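Local coordinates for Ice-binding protein (Colwellia, PDB 3WP9) that binds to the surface of ice crystals and inhibits their growth and recrystallization, which may protect membranes from freezing injury, at residues L144-A149 against T171-Y176; T175-E180 against T193-N198; L188-T193 against A206-K211. One frame throughout, in Å; residues are numbered along the deposited sequence.

Contact 1. Residues L144-A149 against T171-Y176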
loop_
_atom_site.group_PDB
_atom_site.type_symbol
_atom_site.label_atom_id
_atom_site.label_comp_id
_atom_site.label_asym_id
_atom_site.label_seq_id
_atom_site.Cartn_x
_atom_site.Cartn_y
_atom_site.Cartn_z
ATOM N N LEU A 144 8.497 -8.061 -0.273
ATOM C CA LEU A 144 7.133 -8.649 -0.557
ATOM C C LEU A 144 6.973 -8.722 -2.092
ATOM O O LEU A 144 7.000 -7.680 -2.747
ATOM C CB LEU A 144 6.078 -7.830 0.095
ATOM C CG LEU A 144 4.647 -8.227 -0.322
ATOM C CD1 LEU A 144 4.416 -9.725 0.072
ATOM C CD2 LEU A 144 3.663 -7.179 0.319
ATOM N N ASN A 145 6.822 -9.949 -2.604
ATOM C CA ASN A 145 6.638 -10.197 -4.060
ATOM C C ASN A 145 5.274 -10.879 -4.300
ATOM O O ASN A 145 4.990 -11.875 -3.666
ATOM C CB ASN A 145 7.743 -11.063 -4.649
ATOM C CG ASN A 145 8.915 -10.233 -5.114
ATOM O OD1 ASN A 145 8.904 -9.616 -6.257
ATOM N ND2 ASN A 145 9.936 -10.201 -4.295
ATOM N N GLN A 146 4.462 -10.320 -5.206
ATOM C CA GLN A 146 3.222 -11.025 -5.636
ATOM C C GLN A 146 3.456 -11.455 -7.113
ATOM O O GLN A 146 3.821 -10.635 -7.980
ATOM C CB GLN A 146 2.055 -10.090 -5.522
ATOM C CG GLN A 146 0.746 -10.811 -5.941
ATOM C CD GLN A 146 -0.434 -9.941 -5.769
ATOM O OE1 GLN A 146 -0.394 -8.718 -5.978
ATOM N NE2 GLN A 146 -1.585 -10.583 -5.370
ATOM N N ALA A 147 3.202 -12.720 -7.384
ATOM C CA ALA A 147 3.391 -13.283 -8.735
ATOM C C ALA A 147 2.307 -12.802 -9.710
ATOM O O ALA A 147 1.205 -12.345 -9.312
ATOM C CB ALA A 147 3.451 -14.788 -8.723
ATOM N N ASN A 148 2.699 -12.841 -10.996
ATOM C CA ASN A 148 1.771 -12.439 -12.057
ATOM C C ASN A 148 0.483 -13.246 -11.952
ATOM O O ASN A 148 0.495 -14.462 -11.657
ATOM C CB ASN A 148 2.425 -12.743 -13.439
ATOM C CG ASN A 148 3.693 -12.008 -13.696
ATOM O OD1 ASN A 148 3.995 -10.962 -13.138
ATOM N ND2 ASN A 148 4.433 -12.536 -14.616
ATOM N N ALA A 149 -0.589 -12.537 -12.161
ATOM C CA ALA A 149 -1.938 -13.149 -12.256
ATOM C C ALA A 149 -2.444 -13.683 -10.944
ATOM O O ALA A 149 -3.430 -14.427 -10.909
ATOM C CB ALA A 149 -1.967 -14.252 -13.321
ATOM N N THR A 171 8.422 -3.704 -2.090
ATOM C CA THR A 171 7.180 -4.462 -2.483
ATOM C C THR A 171 7.103 -4.432 -4.032
ATOM O O THR A 171 7.222 -3.329 -4.611
ATOM C CB THR A 171 6.008 -3.711 -1.909
ATOM O OG1 THR A 171 6.114 -3.761 -0.490
ATOM C CG2 THR A 171 4.722 -4.434 -2.319
ATOM N N ALA A 172 6.961 -5.599 -4.671
ATOM C CA ALA A 172 6.886 -5.704 -6.127
ATOM C C ALA A 172 5.679 -6.619 -6.423
ATOM O O ALA A 172 5.701 -7.778 -6.091
ATOM C CB ALA A 172 8.196 -6.251 -6.742
ATOM N N LEU A 173 4.722 -6.055 -7.135
ATOM C CA LEU A 173 3.553 -6.844 -7.559
ATOM C C LEU A 173 3.671 -7.052 -9.061
ATOM O O LEU A 173 4.020 -6.107 -9.821
ATOM C CB LEU A 173 2.321 -5.993 -7.218
ATOM C CG LEU A 173 2.205 -5.389 -5.790
ATOM C CD1 LEU A 173 0.849 -4.704 -5.674
ATOM C CD2 LEU A 173 2.366 -6.505 -4.768
ATOM N N GLY A 174 3.358 -8.263 -9.480
ATOM C CA GLY A 174 3.445 -8.735 -10.859
ATOM C C GLY A 174 2.341 -8.118 -11.728
ATOM O O GLY A 174 1.754 -7.089 -11.391
ATOM N N THR A 175 2.180 -8.729 -12.905
ATOM C CA THR A 175 1.220 -8.200 -13.867
ATOM C C THR A 175 -0.158 -8.847 -13.683
ATOM O O THR A 175 -0.276 -9.998 -13.337
ATOM C CB THR A 175 1.657 -8.465 -15.280
ATOM O OG1 THR A 175 1.919 -9.856 -15.536
ATOM C CG2 THR A 175 2.988 -7.616 -15.636
ATOM N N TYR A 176 -1.151 -8.060 -14.019
ATOM C CA TYR A 176 -2.548 -8.548 -14.057
ATOM C C TYR A 176 -2.947 -9.263 -12.746
ATOM O O TYR A 176 -3.664 -10.271 -12.730
ATOM C CB TYR A 176 -2.776 -9.368 -15.320
ATOM C CG TYR A 176 -2.480 -8.564 -16.554
ATOM C CD1 TYR A 176 -3.332 -7.542 -16.936
ATOM C CD2 TYR A 176 -1.341 -8.833 -17.321
ATOM C CE1 TYR A 176 -3.066 -6.754 -18.079
ATOM C CE2 TYR A 176 -1.084 -8.096 -18.458
ATOM C CZ TYR A 176 -1.913 -7.067 -18.809
ATOM O OH TYR A 176 -1.628 -6.372 -19.949
HETATM O O HOH W 1 6.821 -9.819 -8.089
#
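Adjacent coils of the beta-helix meet where L144, N145 and Q146 bridge in parallel to T171, A172 and L173, the two strand directions agreeing within 2°. A172 uses both of its backbone polar groups: its N donates to L144 O at 2.8 Å, and its O receives Q146 N. G174 N adds a bond to Q146 O just beyond strand 171-173. On the face of L144, Q146, T171 and L173, L144 CD2 lies alongside T171 CG2 at 4.0 Å, both side chains pointing the same way. Q146 crosses L173 obliquely, its CB and OE1 each 3.7 Å from L173 CD2. This face lines the interior of the right-handed beta-helix, where F179 of strand 178-180 packs on L144, Q146 and L173. In Q146, CG stands anti to the backbone N (chi1 -179°); the chain runs on extended, and NE2 is hydrogen-bonded to S178 O, while OE1 is buried without a polar partner in the model. On the face of N145 and A172, N145 OD1 rests 3.5 Å from A172 CB, and a water lies within hydrogen-bonding range of both N145 OD1 and A172 O. Past the strands, N148 OD1 accepts T175 N at 2.9 Å in a nearly straight bond, the donor standing 39° above the amide carbonyl plane. The same OD1 comes within 3.2 Å of G174 CA, where a CB would clash. A149 N closes the pairing on T175 O at 2.8 Å.

Contact 2. Residues T175-E180 against T193-N198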
loop_
_atom_site.group_PDB
_atom_site.type_symbol
_atom_site.label_atom_id
_atom_site.label_comp_id
_atom_site.label_asym_id
_atom_site.label_seq_id
_atom_site.Cartn_x
_atom_site.Cartn_y
_atom_site.Cartn_z
ATOM N N THR A 175 2.180 -8.729 -12.905
ATOM C CA THR A 175 1.220 -8.200 -13.867
ATOM C C THR A 175 -0.158 -8.847 -13.683
ATOM O O THR A 175 -0.276 -9.998 -13.337
ATOM C CB THR A 175 1.657 -8.465 -15.280
ATOM O OG1 THR A 175 1.919 -9.856 -15.536
ATOM C CG2 THR A 175 2.988 -7.616 -15.636
ATOM N N TYR A 176 -1.151 -8.060 -14.019
ATOM C CA TYR A 176 -2.548 -8.548 -14.057
ATOM C C TYR A 176 -2.947 -9.263 -12.746
ATOM O O TYR A 176 -3.664 -10.271 -12.730
ATOM C CB TYR A 176 -2.776 -9.368 -15.320
ATOM C CG TYR A 176 -2.480 -8.564 -16.554
ATOM C CD1 TYR A 176 -3.332 -7.542 -16.936
ATOM C CD2 TYR A 176 -1.341 -8.833 -17.321
ATOM C CE1 TYR A 176 -3.066 -6.754 -18.079
ATOM C CE2 TYR A 176 -1.084 -8.096 -18.458
ATOM C CZ TYR A 176 -1.913 -7.067 -18.809
ATOM O OH TYR A 176 -1.628 -6.372 -19.949
ATOM N N ALA A 177 -2.447 -8.720 -11.619
ATOM C CA ALA A 177 -2.710 -9.268 -10.313
ATOM C C ALA A 177 -3.712 -8.386 -9.638
ATOM O O ALA A 177 -4.160 -7.356 -10.187
ATOM C CB ALA A 177 -1.359 -9.296 -9.503
ATOM N N SER A 178 -4.105 -8.765 -8.430
ATOM C CA SER A 178 -5.009 -7.950 -7.612
ATOM C C SER A 178 -4.555 -8.030 -6.146
ATOM O O SER A 178 -4.271 -9.158 -5.632
ATOM C CB SER A 178 -6.423 -8.545 -7.729
ATOM O OG SER A 178 -7.300 -7.638 -7.097
ATOM N N PHE A 179 -4.361 -6.836 -5.602
ATOM C CA PHE A 179 -3.767 -6.735 -4.284
ATOM C C PHE A 179 -4.669 -5.895 -3.381
ATOM O O PHE A 179 -5.301 -4.906 -3.821
ATOM C CB PHE A 179 -2.318 -6.158 -4.404
ATOM C CG PHE A 179 -1.547 -6.198 -3.091
ATOM C CD1 PHE A 179 -0.757 -7.289 -2.759
ATOM C CD2 PHE A 179 -1.640 -5.093 -2.226
ATOM C CE1 PHE A 179 -0.015 -7.283 -1.539
ATOM C CE2 PHE A 179 -0.930 -5.092 -1.035
ATOM C CZ PHE A 179 -0.168 -6.199 -0.678
ATOM N N GLU A 180 -4.647 -6.266 -2.097
ATOM C CA GLU A 180 -5.491 -5.577 -1.105
ATOM C C GLU A 180 -4.661 -5.216 0.121
ATOM O O GLU A 180 -3.916 -6.067 0.631
ATOM C CB GLU A 180 -6.572 -6.596 -0.585
ATOM C CG GLU A 180 -7.465 -7.221 -1.696
ATOM C CD GLU A 180 -8.539 -6.278 -2.162
ATOM O OE1 GLU A 180 -8.954 -5.340 -1.419
ATOM O OE2 GLU A 180 -8.988 -6.458 -3.305
ATOM N N THR A 193 2.305 -4.206 -14.929
ATOM C CA THR A 193 1.238 -3.868 -15.894
ATOM C C THR A 193 -0.120 -4.492 -15.551
ATOM O O THR A 193 -0.219 -5.731 -15.367
ATOM C CB THR A 193 1.660 -4.476 -17.240
ATOM O OG1 THR A 193 2.962 -3.960 -17.587
ATOM C CG2 THR A 193 0.649 -4.167 -18.346
ATOM N N GLY A 194 -1.127 -3.607 -15.486
ATOM C CA GLY A 194 -2.504 -4.095 -15.412
ATOM C C GLY A 194 -3.033 -4.471 -14.062
ATOM O O GLY A 194 -4.275 -4.729 -13.896
ATOM N N THR A 195 -2.184 -4.477 -13.039
ATOM C CA THR A 195 -2.618 -4.892 -11.720
ATOM C C THR A 195 -3.560 -3.872 -11.054
ATOM O O THR A 195 -3.491 -2.668 -11.282
ATOM C CB THR A 195 -1.341 -5.152 -10.875
ATOM O OG1 THR A 195 -0.770 -6.348 -11.400
ATOM C CG2 THR A 195 -1.558 -5.288 -9.345
ATOM N N THR A 196 -4.442 -4.431 -10.208
ATOM C CA THR A 196 -5.319 -3.573 -9.436
ATOM C C THR A 196 -4.924 -3.641 -7.953
ATOM O O THR A 196 -4.558 -4.736 -7.426
ATOM C CB THR A 196 -6.721 -4.186 -9.485
ATOM O OG1 THR A 196 -7.173 -4.100 -10.834
ATOM C CG2 THR A 196 -7.710 -3.390 -8.547
ATOM N N VAL A 197 -4.915 -2.463 -7.330
ATOM C CA VAL A 197 -4.673 -2.452 -5.921
ATOM C C VAL A 197 -5.900 -1.749 -5.242
ATOM O O VAL A 197 -6.258 -0.660 -5.630
ATOM C CB VAL A 197 -3.411 -1.631 -5.577
ATOM C CG1 VAL A 197 -3.323 -1.463 -4.045
ATOM C CG2 VAL A 197 -2.194 -2.329 -6.210
ATOM N N ASN A 198 -6.480 -2.397 -4.233
ATOM C CA ASN A 198 -7.438 -1.709 -3.365
ATOM C C ASN A 198 -6.760 -1.524 -2.032
ATOM O O ASN A 198 -6.503 -2.512 -1.311
ATOM C CB ASN A 198 -8.664 -2.622 -3.177
ATOM C CG ASN A 198 -9.470 -2.737 -4.455
ATOM O OD1 ASN A 198 -9.898 -1.740 -5.012
ATOM N ND2 ASN A 198 -9.619 -3.985 -4.968
HETATM O O HOH W 2 -6.346 -6.898 -12.419
#
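In E180 and N198 alike, CG sits beside the backbone N and anti to the carbonyl carbon; for E180 this is chi1 -57°, followed by a bend at chi2 of -78°. From there the two side chains lie side by side, and N198 ND2 donates to E180 OE2 at 3.0 Å, on the syn side but tilted well out of the carboxylate plane, with carboxylate and amide planes 32° apart. E180 OE1 presses within 3.2 Å of N198 CB, while N198 OD1 is bonded to N215 ND2. An alanine in place of E180 would probably leave N198 ND2 without this acceptor and the amide with less to fix its rotation. These residues end two short parallel strands, 178-180 and 196-198, on one side of the right-handed beta-helix. Here T196 O receives F179 N, and F179 O receives N198 N. V197 CG1 approaches the F179 ring at its edge. T193, G194 and T195 lead into strand 196-198, which T196 opens; the four probably make up an ice-binding motif. T195 OG1 accepts A177 N at 2.9 Å and is also hydrogen-bonded to G174 O, tying two coils together. T193 O takes Y176 N at 2.8 Å and hangs over the centre of the Y176 ring, 3.7 Å above its plane. Y176 OH meets T193 CG2 at 3.6 Å. G194 CA approaches Y176 CE1 to 3.8 Å, and a CB there would clash with the ring.

Contact 3. Residues L188-T193 against A206-K211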
loop_
_atom_site.group_PDB
_atom_site.type_symbol
_atom_site.label_atom_id
_atom_site.label_comp_id
_atom_site.label_asym_id
_atom_site.label_seq_id
_atom_site.Cartn_x
_atom_site.Cartn_y
_atom_site.Cartn_z
ATOM N N LEU A 188 10.818 0.959 -1.947
ATOM C CA LEU A 188 9.973 1.227 -3.108
ATOM C C LEU A 188 8.742 0.325 -3.174
ATOM O O LEU A 188 8.755 -0.747 -2.606
ATOM C CB LEU A 188 10.718 1.194 -4.433
ATOM C CG LEU A 188 11.186 -0.046 -5.079
ATOM C CD1 LEU A 188 10.022 -1.006 -5.248
ATOM C CD2 LEU A 188 11.654 0.241 -6.519
ATOM N N ILE A 189 7.762 0.804 -3.894
ATOM C CA ILE A 189 6.618 -0.067 -4.216
ATOM C C ILE A 189 6.494 -0.053 -5.717
ATOM O O ILE A 189 6.315 1.030 -6.292
ATOM C CB ILE A 189 5.276 0.385 -3.529
ATOM C CG1 ILE A 189 5.412 0.385 -2.002
ATOM C CG2 ILE A 189 4.086 -0.501 -4.018
ATOM C CD1 ILE A 189 4.266 1.190 -1.329
ATOM N N SER A 190 6.586 -1.255 -6.357
ATOM C CA SER A 190 6.516 -1.345 -7.786
ATOM C C SER A 190 5.255 -2.163 -8.094
ATOM O O SER A 190 5.123 -3.260 -7.540
ATOM C CB SER A 190 7.802 -2.107 -8.299
ATOM O OG SER A 190 7.646 -2.504 -9.631
ATOM N N VAL A 191 4.456 -1.635 -9.043
ATOM C CA VAL A 191 3.205 -2.341 -9.406
ATOM C C VAL A 191 3.313 -2.540 -10.951
ATOM O O VAL A 191 3.478 -1.578 -11.663
ATOM C CB VAL A 191 1.994 -1.507 -9.028
ATOM C CG1 VAL A 191 0.760 -2.398 -9.158
ATOM C CG2 VAL A 191 2.091 -1.050 -7.594
ATOM N N ASN A 192 3.305 -3.772 -11.416
ATOM C CA ASN A 192 3.487 -4.065 -12.835
ATOM C C ASN A 192 2.176 -4.052 -13.637
ATOM O O ASN A 192 1.015 -3.910 -13.051
ATOM C CB ASN A 192 4.356 -5.301 -12.993
ATOM C CG ASN A 192 5.852 -4.954 -12.930
ATOM O OD1 ASN A 192 6.238 -3.795 -12.786
ATOM N ND2 ASN A 192 6.687 -5.993 -13.120
ATOM N N THR A 193 2.305 -4.206 -14.929
ATOM C CA THR A 193 1.238 -3.868 -15.894
ATOM C C THR A 193 -0.120 -4.492 -15.551
ATOM O O THR A 193 -0.219 -5.731 -15.367
ATOM C CB THR A 193 1.660 -4.476 -17.240
ATOM O OG1 THR A 193 2.962 -3.960 -17.587
ATOM C CG2 THR A 193 0.649 -4.167 -18.346
ATOM N N ALA A 206 10.167 5.540 -3.554
ATOM C CA ALA A 206 9.321 5.850 -4.683
ATOM C C ALA A 206 8.202 4.798 -4.859
ATOM O O ALA A 206 8.321 3.694 -4.403
ATOM C CB ALA A 206 10.173 5.872 -5.986
ATOM N N VAL A 207 7.182 5.234 -5.585
ATOM C CA VAL A 207 6.168 4.329 -6.134
ATOM C C VAL A 207 6.240 4.275 -7.669
ATOM O O VAL A 207 6.226 5.335 -8.285
ATOM C CB VAL A 207 4.742 4.757 -5.636
ATOM C CG1 VAL A 207 3.716 3.853 -6.284
ATOM C CG2 VAL A 207 4.676 4.762 -4.106
ATOM N N THR A 208 6.247 3.076 -8.263
ATOM C CA THR A 208 6.240 2.969 -9.751
ATOM C C THR A 208 4.970 2.229 -10.188
ATOM O O THR A 208 4.681 1.199 -9.634
ATOM C CB THR A 208 7.579 2.309 -10.276
ATOM O OG1 THR A 208 7.590 0.894 -9.950
ATOM C CG2 THR A 208 8.859 2.990 -9.603
ATOM N N LEU A 209 4.210 2.803 -11.125
ATOM C CA LEU A 209 2.984 2.167 -11.594
ATOM C C LEU A 209 3.147 1.865 -13.070
ATOM O O LEU A 209 3.859 2.613 -13.808
ATOM C CB LEU A 209 1.776 3.126 -11.482
ATOM C CG LEU A 209 1.529 3.672 -10.050
ATOM C CD1 LEU A 209 0.308 4.664 -10.196
ATOM C CD2 LEU A 209 1.312 2.523 -9.038
ATOM N N GLN A 210 2.459 0.807 -13.510
ATOM C CA GLN A 210 2.443 0.483 -14.920
ATOM C C GLN A 210 1.004 0.114 -15.262
ATOM O O GLN A 210 0.591 -0.991 -14.970
ATOM C CB GLN A 210 3.357 -0.686 -15.327
ATOM C CG GLN A 210 4.790 -0.360 -15.117
ATOM C CD GLN A 210 5.676 -1.611 -15.337
ATOM O OE1 GLN A 210 5.201 -2.701 -15.743
ATOM N NE2 GLN A 210 6.932 -1.491 -14.926
ATOM N N LYS A 211 0.296 1.022 -15.951
ATOM C CA LYS A 211 -1.097 0.725 -16.402
ATOM C C LYS A 211 -2.000 0.094 -15.283
ATOM O O LYS A 211 -2.532 -0.998 -15.466
ATOM C CB LYS A 211 -1.116 -0.124 -17.658
ATOM C CG LYS A 211 -0.301 0.549 -18.778
ATOM C CD LYS A 211 -0.299 -0.276 -20.033
ATOM C CE LYS A 211 0.260 0.483 -21.229
ATOM N NZ LYS A 211 0.694 -0.485 -22.301
HETATM O O HOH W 3 6.275 -0.806 -11.770
#
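The backbones of I189-V191 and V207-Q210 run parallel, their axes 4.8 Å apart with an angle of 0° between them, as neighbouring coils of the right-handed beta-helix. The pairing is made by I189 N to A206 O, T208 N to I189 O (2.8 Å) and V191 N to T208 O. A206, V207 and T208 are probably part of an ice-binding motif. T208 OG1 is placed between its own backbone N and carbonyl carbon (chi1 72°), which turns it to S190, 3.3 Å from S190 CA. One water joins the two hydroxyls, at 2.8 Å from T208 OG1 and 3.1 Å from S190 OG, and also lies in bonding range of V191 O. On the buried face, V191 CG2 rests alongside L209 CD2 at 3.9 Å, the side chains pointing the same way, and L201 of strand 200-203 touches both residues. I189 and V207 extend this apolar surface. Q210, with CB toward the neighbouring coil, buries more surface against it than any other residue here; its CB and CG pass by V191 O. Its side chain crosses that of T193, where T193 OG1 stands 3.2 Å from Q210 OE1, a probable hydrogen bond whose proton has another acceptor nearby. At the turn, T193 CA makes a C-H...O contact with Q210 O at 3.1 Å.

Overall arrangement
Contacts 1 and 3 lie in one parallel sheet, joined by strands 171-173 and 189-191: S190 N to T171 O, 2.8 Å, is a probable hydrogen bond, and the contact centres are about 10 Å apart. Contact 2 takes up the chain where those strands turn into the next sheet, sharing T175 and Y176 with contact 1 and T193 with contact 3. Its centre is about 8 Å from that of contact 1 and about 10 Å from that of contact 3. G194 N and Q210 O, 3.2 Å apart, probably bond across contacts 2 and 3. T193, a probable ice-binding residue, sits where contacts 2 and 3 join.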